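Local coordinates for protein amidase (Bacillus anthracis, PDB 5EWQ) that probably hydrolyses carboxylic amides to the free acid and ammonia, as many amidase-family enzymes do, at residues Tyr17-Glu20 against Arg21-Pro25; Tyr71-Arg74 against Ile75-Asp79; Ile26-Gln29 against Leu30-Ile33. All coordinates share one frame; numbering follows the deposited sequence.

Interaction 1 of 3, residues Tyr17-Glu20 against Arg21-Pro25; sequences YDKE and RVLQP
D18 and R21 join through a salt bridge where the chain enters helix 20-28. NE of R21 donates to OD2 of D18 at 2.7 Å, meeting the carboxylate on its anti side and from a position tilted out of its plane. The two flat groups stand almost perpendicular, 88° apart, with one oxygen, OD2, bonding to NE, not a two-pronged bridge. R21 has CG anti to its own nitrogen (chi1 175°), and its bend at chi3 turns NE to D18 while its outer nitrogens reach on to E90 and D142. A long cation suits this place because one group can serve three acids.

The close-packed part continues at L23. K19 lies alongside it, CG of K19 coming 3.7 Å from CD1 of L23, so the lysine offers its aliphatic stem to a leucine. The first helical turn is held lightly: K19 O accepts weak bonds from the nitrogens of V22 and L23, each at 3.3 Å.

E20 and Q24 form the looser, solvent side. Their chains cross at about a right angle, with OE1 of E20 beside the CG methylene of Q24, and polar ends suit such exposed positions.

On the inner side of the helix, V22 reaches I75 of helix 64-79 and I91 of strand 88-91, L23 rests on Q76, and P25 also touches I91.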
ATOM      1  N   TYR A  17     -19.972   5.306   5.449  1.00 42.07           N
ATOM      2  CA  TYR A  17     -20.828   4.245   5.974  1.00 27.35           C
ATOM      3  C   TYR A  17     -20.324   3.735   7.319  1.00 41.36           C
ATOM      4  O   TYR A  17     -19.114   3.628   7.529  1.00 34.70           O
ATOM      5  CB  TYR A  17     -20.903   3.074   4.992  1.00 25.53           C
ATOM      6  CG  TYR A  17     -21.428   3.425   3.620  1.00 26.23           C
ATOM      7  CD1 TYR A  17     -22.615   4.130   3.464  1.00 19.92           C
ATOM      8  CD2 TYR A  17     -20.733   3.049   2.480  1.00 18.66           C
ATOM      9  CE1 TYR A  17     -23.095   4.446   2.206  1.00 27.84           C
ATOM     10  CE2 TYR A  17     -21.202   3.361   1.220  1.00 33.43           C
ATOM     11  CZ  TYR A  17     -22.383   4.058   1.089  1.00 34.33           C
ATOM     12  OH  TYR A  17     -22.852   4.371  -0.166  1.00 40.41           O
ATOM     13  N   ASP A  18     -21.260   3.419   8.213  1.00 44.92           N
ATOM     14  CA  ASP A  18     -20.962   2.753   9.480  1.00 44.98           C
ATOM     15  C   ASP A  18     -19.838   3.441  10.255  1.00 50.12           C
ATOM     16  O   ASP A  18     -18.755   2.881  10.427  1.00 49.60           O
ATOM     17  CB  ASP A  18     -20.606   1.285   9.222  1.00 55.89           C
ATOM     18  CG  ASP A  18     -20.635   0.445  10.482  1.00 73.50           C
ATOM     19  OD1 ASP A  18     -21.215   0.899  11.490  1.00 86.40           O
ATOM     20  OD2 ASP A  18     -20.084  -0.676  10.460  1.00 72.00           O
ATOM     21  N   LYS A  19     -20.104   4.657  10.719  1.00 47.92           N
ATOM     22  CA  LYS A  19     -19.086   5.462  11.383  1.00 33.22           C
ATOM     23  C   LYS A  19     -18.731   4.912  12.764  1.00 47.85           C
ATOM     24  O   LYS A  19     -17.600   5.058  13.228  1.00 51.15           O
ATOM     25  CB  LYS A  19     -19.556   6.914  11.496  1.00 39.94           C
ATOM     26  CG  LYS A  19     -18.480   7.879  11.956  1.00 56.97           C
ATOM     27  CD  LYS A  19     -18.302   9.016  10.965  1.00 48.52           C
ATOM     28  CE  LYS A  19     -19.552   9.875  10.873  1.00 46.07           C
ATOM     29  NZ  LYS A  19     -19.353  11.044   9.974  1.00 43.64           N
ATOM     30  N   GLU A  20     -19.698   4.267  13.412  1.00 47.87           N
ATOM     31  CA  GLU A  20     -19.495   3.739  14.758  1.00 47.58           C
ATOM     32  C   GLU A  20     -18.642   2.473  14.763  1.00 59.77           C
ATOM     33  O   GLU A  20     -18.277   1.966  15.824  1.00 66.27           O
ATOM     34  CB  GLU A  20     -20.842   3.463  15.429  1.00 55.51           C
ATOM     35  CG  GLU A  20     -21.648   4.716  15.723  1.00 74.12           C
ATOM     36  CD  GLU A  20     -20.949   5.646  16.699  1.00 84.88           C
ATOM     37  OE1 GLU A  20     -20.237   5.148  17.596  1.00 81.57           O
ATOM     38  OE2 GLU A  20     -21.109   6.878  16.565  1.00 87.62           O
ATOM     39  N   ARG A  21     -18.329   1.966  13.576  1.00 55.33           N
ATOM     40  CA  ARG A  21     -17.454   0.807  13.440  1.00 39.69           C
ATOM     41  C   ARG A  21     -16.037   1.151  13.889  1.00 50.88           C
ATOM     42  O   ARG A  21     -15.310   0.302  14.407  1.00 41.92           O
ATOM     43  CB  ARG A  21     -17.451   0.310  11.992  1.00 35.79           C
ATOM     44  CG  ARG A  21     -16.470  -0.816  11.708  1.00 40.20           C
ATOM     45  CD  ARG A  21     -16.492  -1.210  10.239  1.00 39.23           C
ATOM     46  NE  ARG A  21     -17.715  -1.916   9.876  1.00 38.06           N
ATOM     47  CZ  ARG A  21     -17.840  -3.239   9.883  1.00 32.89           C
ATOM     48  NH1 ARG A  21     -16.812  -4.000  10.235  1.00 31.21           N
ATOM     49  NH2 ARG A  21     -18.990  -3.801   9.537  1.00 39.25           N
ATOM     50  N   VAL A  22     -15.657   2.410  13.693  1.00 51.22           N
ATOM     51  CA  VAL A  22     -14.317   2.879  14.023  1.00 43.31           C
ATOM     52  C   VAL A  22     -14.298   3.650  15.342  1.00 54.30           C
ATOM     53  O   VAL A  22     -13.391   3.480  16.157  1.00 52.25           O
ATOM     54  CB  VAL A  22     -13.752   3.773  12.897  1.00 35.67           C
ATOM     55  CG1 VAL A  22     -12.427   4.394  13.309  1.00 37.00           C
ATOM     56  CG2 VAL A  22     -13.594   2.969  11.617  1.00 32.82           C
ATOM     57  N   LEU A  23     -15.314   4.482  15.552  1.00 53.23           N
ATOM     58  CA  LEU A  23     -15.369   5.351  16.725  1.00 45.50           C
ATOM     59  C   LEU A  23     -15.506   4.586  18.039  1.00 48.43           C
ATOM     60  O   LEU A  23     -14.832   4.904  19.018  1.00 50.32           O
ATOM     61  CB  LEU A  23     -16.525   6.345  16.589  1.00 44.89           C
ATOM     62  CG  LEU A  23     -16.372   7.405  15.497  1.00 45.76           C
ATOM     63  CD1 LEU A  23     -17.578   8.331  15.481  1.00 50.04           C
ATOM     64  CD2 LEU A  23     -15.087   8.194  15.698  1.00 44.97           C
ATOM     65  N   GLN A  24     -16.381   3.585  18.060  1.00 51.16           N
ATOM     66  CA  GLN A  24     -16.641   2.822  19.282  1.00 59.45           C
ATOM     67  C   GLN A  24     -15.423   2.041  19.798  1.00 51.46           C
ATOM     68  O   GLN A  24     -15.181   2.032  21.004  1.00 61.80           O
ATOM     69  CB  GLN A  24     -17.825   1.872  19.074  1.00 71.86           C
ATOM     70  CG  GLN A  24     -19.178   2.556  19.165  1.00 90.18           C
ATOM     71  CD  GLN A  24     -20.333   1.604  18.932  1.00101.13           C
ATOM     72  OE1 GLN A  24     -20.134   0.444  18.572  1.00107.43           O
ATOM     73  NE2 GLN A  24     -21.552   2.093  19.135  1.00100.74           N
ATOM     74  N   PRO A  25     -14.661   1.375  18.907  1.00 49.06           N
ATOM     75  CA  PRO A  25     -13.427   0.779  19.431  1.00 50.47           C
ATOM     76  C   PRO A  25     -12.466   1.831  19.974  1.00 57.25           C
ATOM     77  O   PRO A  25     -11.755   1.571  20.943  1.00 58.19           O
ATOM     78  CB  PRO A  25     -12.830   0.073  18.210  1.00 47.40           C
ATOM     79  CG  PRO A  25     -13.997  -0.223  17.347  1.00 56.16           C
ATOM     80  CD  PRO A  25     -14.919   0.948  17.520  1.00 55.52           C
TER

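Interaction 2 of 3, residues Tyr71-Arg74 against Ile75-Asp79; sequences YLFR and IQEHD
E77 sits over one face of the F73 ring, four residues back along helix 64-79. Its CG makes a CH-pi contact 4.0 Å from the centroid of the F73 ring, only 19° off the normal. The methylene gives the phenyl face a nonpolar partner while the acid group leads away from the ring.

R74 can be followed outward. Its CB starts the chain away from the following turn, with CG anti to the carbonyl carbon (chi1 -69°). The stem runs extended to CD, then bends at chi3 to NE, and meets the next turn only at the guanidinium: CD2 of H78 lies over one face, 4.1 Å from CZ of R74 and 4.0 Å from NH2 of R74. The planes are 61° apart, an inclined approach and not a stack. At the tip, NH1 forms a salt bridge with E42 and NH2 donates to the carbonyl of A214, which probably holds the group's rotation.

The backbone beneath is regular at first, I75 N bonding to Y71 O at 2.9 Å, and R74 O then takes H78 N at 2.7 Å and, weakly, E77 N. Toward D79 the turn widens to a pi-type one.

H78 has an acetate ion, probably from the crystallisation liquor, about 3 Å from its side chain. Helix 64-79 packs against helices 20-28 and 35-45 and strand 88-91, an outermost strand of the large mixed sheet of the amidase fold.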
ATOM      1  N   TYR A  71      -2.643   8.155  17.831  1.00 60.58           N
ATOM      2  CA  TYR A  71      -3.161   7.730  16.536  1.00 58.12           C
ATOM      3  C   TYR A  71      -4.671   7.513  16.574  1.00 60.80           C
ATOM      4  O   TYR A  71      -5.391   7.985  15.697  1.00 67.97           O
ATOM      5  CB  TYR A  71      -2.454   6.454  16.077  1.00 49.41           C
ATOM      6  CG  TYR A  71      -1.018   6.682  15.672  1.00 49.86           C
ATOM      7  CD1 TYR A  71      -0.662   7.778  14.898  1.00 50.09           C
ATOM      8  CD2 TYR A  71      -0.015   5.812  16.073  1.00 53.97           C
ATOM      9  CE1 TYR A  71       0.650   7.996  14.525  1.00 54.97           C
ATOM     10  CE2 TYR A  71       1.301   6.023  15.709  1.00 57.02           C
ATOM     11  CZ  TYR A  71       1.627   7.116  14.934  1.00 54.41           C
ATOM     12  OH  TYR A  71       2.935   7.333  14.564  1.00 51.90           O
ATOM     13  N   LEU A  72      -5.141   6.805  17.597  1.00 52.85           N
ATOM     14  CA  LEU A  72      -6.570   6.567  17.773  1.00 50.58           C
ATOM     15  C   LEU A  72      -7.324   7.882  17.932  1.00 58.26           C
ATOM     16  O   LEU A  72      -8.436   8.037  17.426  1.00 60.42           O
ATOM     17  CB  LEU A  72      -6.821   5.669  18.985  1.00 53.06           C
ATOM     18  CG  LEU A  72      -6.282   4.240  18.910  1.00 61.98           C
ATOM     19  CD1 LEU A  72      -6.596   3.484  20.193  1.00 55.53           C
ATOM     20  CD2 LEU A  72      -6.850   3.514  17.701  1.00 49.06           C
ATOM     21  N   PHE A  73      -6.708   8.826  18.636  1.00 57.93           N
ATOM     22  CA  PHE A  73      -7.303  10.139  18.845  1.00 57.28           C
ATOM     23  C   PHE A  73      -7.379  10.919  17.536  1.00 65.25           C
ATOM     24  O   PHE A  73      -8.358  11.617  17.275  1.00 63.26           O
ATOM     25  CB  PHE A  73      -6.509  10.926  19.890  1.00 58.77           C
ATOM     26  CG  PHE A  73      -7.039  12.306  20.146  1.00 60.30           C
ATOM     27  CD1 PHE A  73      -8.250  12.489  20.792  1.00 61.59           C
ATOM     28  CD2 PHE A  73      -6.321  13.423  19.750  1.00 76.30           C
ATOM     29  CE1 PHE A  73      -8.739  13.760  21.032  1.00 63.22           C
ATOM     30  CE2 PHE A  73      -6.804  14.696  19.988  1.00 66.40           C
ATOM     31  CZ  PHE A  73      -8.014  14.864  20.630  1.00 65.35           C
ATOM     32  N   ARG A  74      -6.341  10.791  16.715  1.00 57.00           N
ATOM     33  CA  ARG A  74      -6.298  11.476  15.428  1.00 48.33           C
ATOM     34  C   ARG A  74      -7.300  10.876  14.446  1.00 47.95           C
ATOM     35  O   ARG A  74      -7.936  11.599  13.682  1.00 44.81           O
ATOM     36  CB  ARG A  74      -4.886  11.428  14.838  1.00 47.86           C
ATOM     37  CG  ARG A  74      -3.871  12.264  15.599  1.00 51.15           C
ATOM     38  CD  ARG A  74      -2.520  12.262  14.904  1.00 50.72           C
ATOM     39  NE  ARG A  74      -2.608  12.796  13.548  1.00 51.30           N
ATOM     40  CZ  ARG A  74      -2.502  14.085  13.244  1.00 58.10           C
ATOM     41  NH1 ARG A  74      -2.303  14.980  14.202  1.00 55.25           N
ATOM     42  NH2 ARG A  74      -2.596  14.479  11.982  1.00 55.48           N
ATOM     43  N   ILE A  75      -7.435   9.553  14.469  1.00 59.61           N
ATOM     44  CA  ILE A  75      -8.409   8.870  13.624  1.00 46.05           C
ATOM     45  C   ILE A  75      -9.825   9.282  14.016  1.00 41.81           C
ATOM     46  O   ILE A  75     -10.698   9.453  13.164  1.00 58.34           O
ATOM     47  CB  ILE A  75      -8.264   7.334  13.720  1.00 48.75           C
ATOM     48  CG1 ILE A  75      -6.902   6.891  13.185  1.00 40.03           C
ATOM     49  CG2 ILE A  75      -9.373   6.633  12.946  1.00 43.41           C
ATOM     50  CD1 ILE A  75      -6.634   5.411  13.343  1.00 39.86           C
ATOM     51  N   GLN A  76     -10.041   9.461  15.315  1.00 58.12           N
ATOM     52  CA  GLN A  76     -11.345   9.857  15.829  1.00 59.66           C
ATOM     53  C   GLN A  76     -11.694  11.295  15.450  1.00 57.77           C
ATOM     54  O   GLN A  76     -12.853  11.610  15.178  1.00 62.29           O
ATOM     55  CB  GLN A  76     -11.385   9.693  17.351  1.00 57.32           C
ATOM     56  CG  GLN A  76     -12.711  10.075  17.986  1.00 64.58           C
ATOM     57  CD  GLN A  76     -12.714   9.883  19.490  1.00 65.00           C
ATOM     58  OE1 GLN A  76     -13.225   8.884  19.998  1.00 75.18           O
ATOM     59  NE2 GLN A  76     -12.142  10.839  20.212  1.00 58.13           N
ATOM     60  N   GLU A  77     -10.687  12.163  15.423  1.00 47.33           N
ATOM     61  CA  GLU A  77     -10.912  13.589  15.206  1.00 51.21           C
ATOM     62  C   GLU A  77     -10.726  14.026  13.753  1.00 54.04           C
ATOM     63  O   GLU A  77     -11.237  15.070  13.349  1.00 53.13           O
ATOM     64  CB  GLU A  77      -9.980  14.408  16.105  1.00 55.37           C
ATOM     65  CG  GLU A  77     -10.246  14.249  17.594  1.00 58.35           C
ATOM     66  CD  GLU A  77     -11.531  14.921  18.035  1.00 71.50           C
ATOM     67  OE1 GLU A  77     -11.763  16.082  17.637  1.00 72.49           O
ATOM     68  OE2 GLU A  77     -12.312  14.287  18.775  1.00 76.92           O
ATOM     69  N   HIS A  78     -10.001  13.235  12.968  1.00 57.98           N
ATOM     70  CA  HIS A  78      -9.671  13.637  11.603  1.00 46.28           C
ATOM     71  C   HIS A  78     -10.186  12.676  10.534  1.00 51.47           C
ATOM     72  O   HIS A  78     -10.538  13.102   9.435  1.00 39.31           O
ATOM     73  CB  HIS A  78      -8.156  13.799  11.453  1.00 40.80           C
ATOM     74  CG  HIS A  78      -7.590  14.935  12.246  1.00 53.42           C
ATOM     75  ND1 HIS A  78      -8.255  16.130  12.411  1.00 53.05           N
ATOM     76  CD2 HIS A  78      -6.423  15.057  12.922  1.00 50.60           C
ATOM     77  CE1 HIS A  78      -7.522  16.942  13.153  1.00 47.99           C
ATOM     78  NE2 HIS A  78      -6.406  16.315  13.476  1.00 48.58           N
ATOM     79  N   ASP A  79     -10.227  11.385  10.847  1.00 36.59           N
ATOM     80  CA  ASP A  79     -10.628  10.391   9.856  1.00 33.77           C
ATOM     81  C   ASP A  79     -12.140  10.181   9.839  1.00 38.76           C
ATOM     82  O   ASP A  79     -12.746  10.096   8.773  1.00 41.80           O
ATOM     83  CB  ASP A  79      -9.918   9.060  10.108  1.00 38.95           C
ATOM     84  CG  ASP A  79     -10.176   8.045   9.008  1.00 54.97           C
ATOM     85  OD1 ASP A  79      -9.486   8.106   7.967  1.00 48.87           O
ATOM     86  OD2 ASP A  79     -11.068   7.187   9.184  1.00 45.00           O
TER

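Interaction 3 of 3, residues Ile26-Gln29 against Leu30-Ile33; sequences IHNQ and LKGI
I26 and L30 make the apolar part of this contact, lying side by side and pointing the same way. CG2 of I26 meets CD1 of L30 at 3.6 Å, and CB of L30 also rests against the backbone O of I26. Branched aliphatic chains suit this inward-facing edge: I26 continues onto L72 and I75, and L30 onto M96.

Between polar side chains there is contact without bonding. K31, extended beyond CG, runs back past the end of the helix, its CG 3.4 Å from the O of H27, and brings CE to CE1 of H27 at 3.5 Å. The lysine chain and the imidazole meet obliquely, so a methylene touches the ring while ND1 of H27 and NZ of K31 stay 4.8 Å apart. Both residues are exposed, where a long charged chain can keep its ammonium in solvent.

Backbone hydrogen bonding is slight: L30 N reaches H27 O at 3.5 Å, a weak bond of nearly straight geometry (158°). Q29 is the first residue to leave helical angles. Its CG lies between the backbone N and the carbonyl carbon (chi1 56°), directing an extended amide away from L30; OE1 of Q29 accepts from the nitrogen of M96, and NE2 of Q29 donates to the carbonyl of N92.

This is the C-terminal end of helix 20-28, where a weak i to i+3 bond and an i to i+4 aliphatic pair accompany the passage into the loop before helix 35-45.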
ATOM      1  N   ILE A  26     -12.453   3.007  19.352  1.00 58.90           N
ATOM      2  CA  ILE A  26     -11.623   4.113  19.815  1.00 64.06           C
ATOM      3  C   ILE A  26     -12.154   4.680  21.130  1.00 62.88           C
ATOM      4  O   ILE A  26     -11.393   4.903  22.071  1.00 66.62           O
ATOM      5  CB  ILE A  26     -11.550   5.238  18.760  1.00 64.54           C
ATOM      6  CG1 ILE A  26     -10.798   4.757  17.519  1.00 57.58           C
ATOM      7  CG2 ILE A  26     -10.874   6.471  19.332  1.00 66.75           C
ATOM      8  CD1 ILE A  26     -10.710   5.794  16.420  1.00 48.83           C
ATOM      9  N   HIS A  27     -13.464   4.898  21.190  1.00 56.23           N
ATOM     10  CA  HIS A  27     -14.103   5.462  22.376  1.00 59.69           C
ATOM     11  C   HIS A  27     -13.972   4.555  23.599  1.00 69.53           C
ATOM     12  O   HIS A  27     -13.854   5.036  24.725  1.00 66.37           O
ATOM     13  CB  HIS A  27     -15.582   5.744  22.096  1.00 63.01           C
ATOM     14  CG  HIS A  27     -16.377   6.080  23.320  1.00 69.78           C
ATOM     15  ND1 HIS A  27     -17.305   5.218  23.863  1.00 70.92           N
ATOM     16  CD2 HIS A  27     -16.381   7.182  24.107  1.00 71.12           C
ATOM     17  CE1 HIS A  27     -17.848   5.775  24.931  1.00 79.41           C
ATOM     18  NE2 HIS A  27     -17.304   6.966  25.101  1.00 79.71           N
ATOM     19  N   ASN A  28     -13.993   3.245  23.372  1.00 67.86           N
ATOM     20  CA  ASN A  28     -13.920   2.280  24.465  1.00 73.97           C
ATOM     21  C   ASN A  28     -12.572   2.288  25.177  1.00 76.61           C
ATOM     22  O   ASN A  28     -12.511   2.237  26.405  1.00 83.29           O
ATOM     23  CB  ASN A  28     -14.223   0.870  23.950  1.00 74.13           C
ATOM     24  CG  ASN A  28     -15.696   0.662  23.649  1.00 76.62           C
ATOM     25  OD1 ASN A  28     -16.560   1.298  24.253  1.00 85.96           O
ATOM     26  ND2 ASN A  28     -15.989  -0.232  22.711  1.00 63.58           N
ATOM     27  N   GLN A  29     -11.492   2.356  24.406  1.00 64.97           N
ATOM     28  CA  GLN A  29     -10.152   2.315  24.983  1.00 73.11           C
ATOM     29  C   GLN A  29      -9.549   3.710  25.121  1.00 78.20           C
ATOM     30  O   GLN A  29      -8.328   3.867  25.169  1.00 80.37           O
ATOM     31  CB  GLN A  29      -9.237   1.421  24.143  1.00 64.76           C
ATOM     32  CG  GLN A  29      -9.151   1.811  22.680  1.00 60.65           C
ATOM     33  CD  GLN A  29      -8.570   0.705  21.818  1.00 58.34           C
ATOM     34  OE1 GLN A  29      -7.932  -0.219  22.321  1.00 59.96           O
ATOM     35  NE2 GLN A  29      -8.796   0.792  20.513  1.00 57.36           N
ATOM     36  N   LEU A  30     -10.410   4.722  25.188  1.00 82.38           N
ATOM     37  CA  LEU A  30      -9.972   6.089  25.447  1.00 90.93           C
ATOM     38  C   LEU A  30     -10.817   6.740  26.536  1.00 98.00           C
ATOM     39  O   LEU A  30     -11.019   7.954  26.535  1.00106.80           O
ATOM     40  CB  LEU A  30     -10.025   6.934  24.171  1.00 79.06           C
ATOM     41  CG  LEU A  30      -8.905   6.740  23.146  1.00 70.33           C
ATOM     42  CD1 LEU A  30      -8.960   7.833  22.091  1.00 68.20           C
ATOM     43  CD2 LEU A  30      -7.543   6.715  23.819  1.00 66.38           C
ATOM     44  N   LYS A  31     -11.314   5.927  27.462  1.00 93.55           N
ATOM     45  CA  LYS A  31     -12.063   6.440  28.603  1.00 88.01           C
ATOM     46  C   LYS A  31     -11.115   6.780  29.744  1.00 96.58           C
ATOM     47  O   LYS A  31     -11.293   7.781  30.437  1.00 94.69           O
ATOM     48  CB  LYS A  31     -13.113   5.427  29.066  1.00 80.34           C
ATOM     49  CG  LYS A  31     -14.255   5.217  28.085  1.00 80.53           C
ATOM     50  CD  LYS A  31     -15.315   4.294  28.665  1.00 86.62           C
ATOM     51  CE  LYS A  31     -16.480   4.113  27.704  1.00 87.54           C
ATOM     52  NZ  LYS A  31     -17.534   3.227  28.269  1.00 95.51           N
ATOM     53  N   GLY A  32     -10.102   5.939  29.931  1.00114.75           N
ATOM     54  CA  GLY A  32      -9.104   6.162  30.960  1.00132.79           C
ATOM     55  C   GLY A  32      -7.829   6.757  30.397  1.00137.90           C
ATOM     56  O   GLY A  32      -6.739   6.223  30.602  1.00146.35           O
ATOM     57  N   ILE A  33      -7.969   7.868  29.681  1.00129.37           N
ATOM     58  CA  ILE A  33      -6.824   8.549  29.087  1.00117.22           C
ATOM     59  C   ILE A  33      -6.921  10.057  29.324  1.00 99.43           C
ATOM     60  O   ILE A  33      -8.014  10.627  29.333  1.00 93.78           O
ATOM     61  CB  ILE A  33      -6.716   8.253  27.568  1.00 87.64           C
ATOM     62  CG1 ILE A  33      -5.398   8.784  26.997  1.00 79.74           C
ATOM     63  CG2 ILE A  33      -7.906   8.828  26.814  1.00 86.83           C
ATOM     64  CD1 ILE A  33      -4.169   8.115  27.568  1.00 84.18           C
TER

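Overall arrangement
Interactions 1 and 3 mark the entry and the exit of helix 20-28, about 14 Å apart between centres, and both are surface contacts. Interaction 2 is more buried and belongs to helix 64-79, against which that first helix lies. Interactions 1 and 3 thus both lean on interaction 2, each with its centre about 12 Å from that of the inner contact. The chemistry follows position: a salt bridge at the start of the outer helix, an aliphatic pair and a lysine-histidine touch at its end, and a ring-methylene contact with a stronger run of backbone bonds in the inner helix.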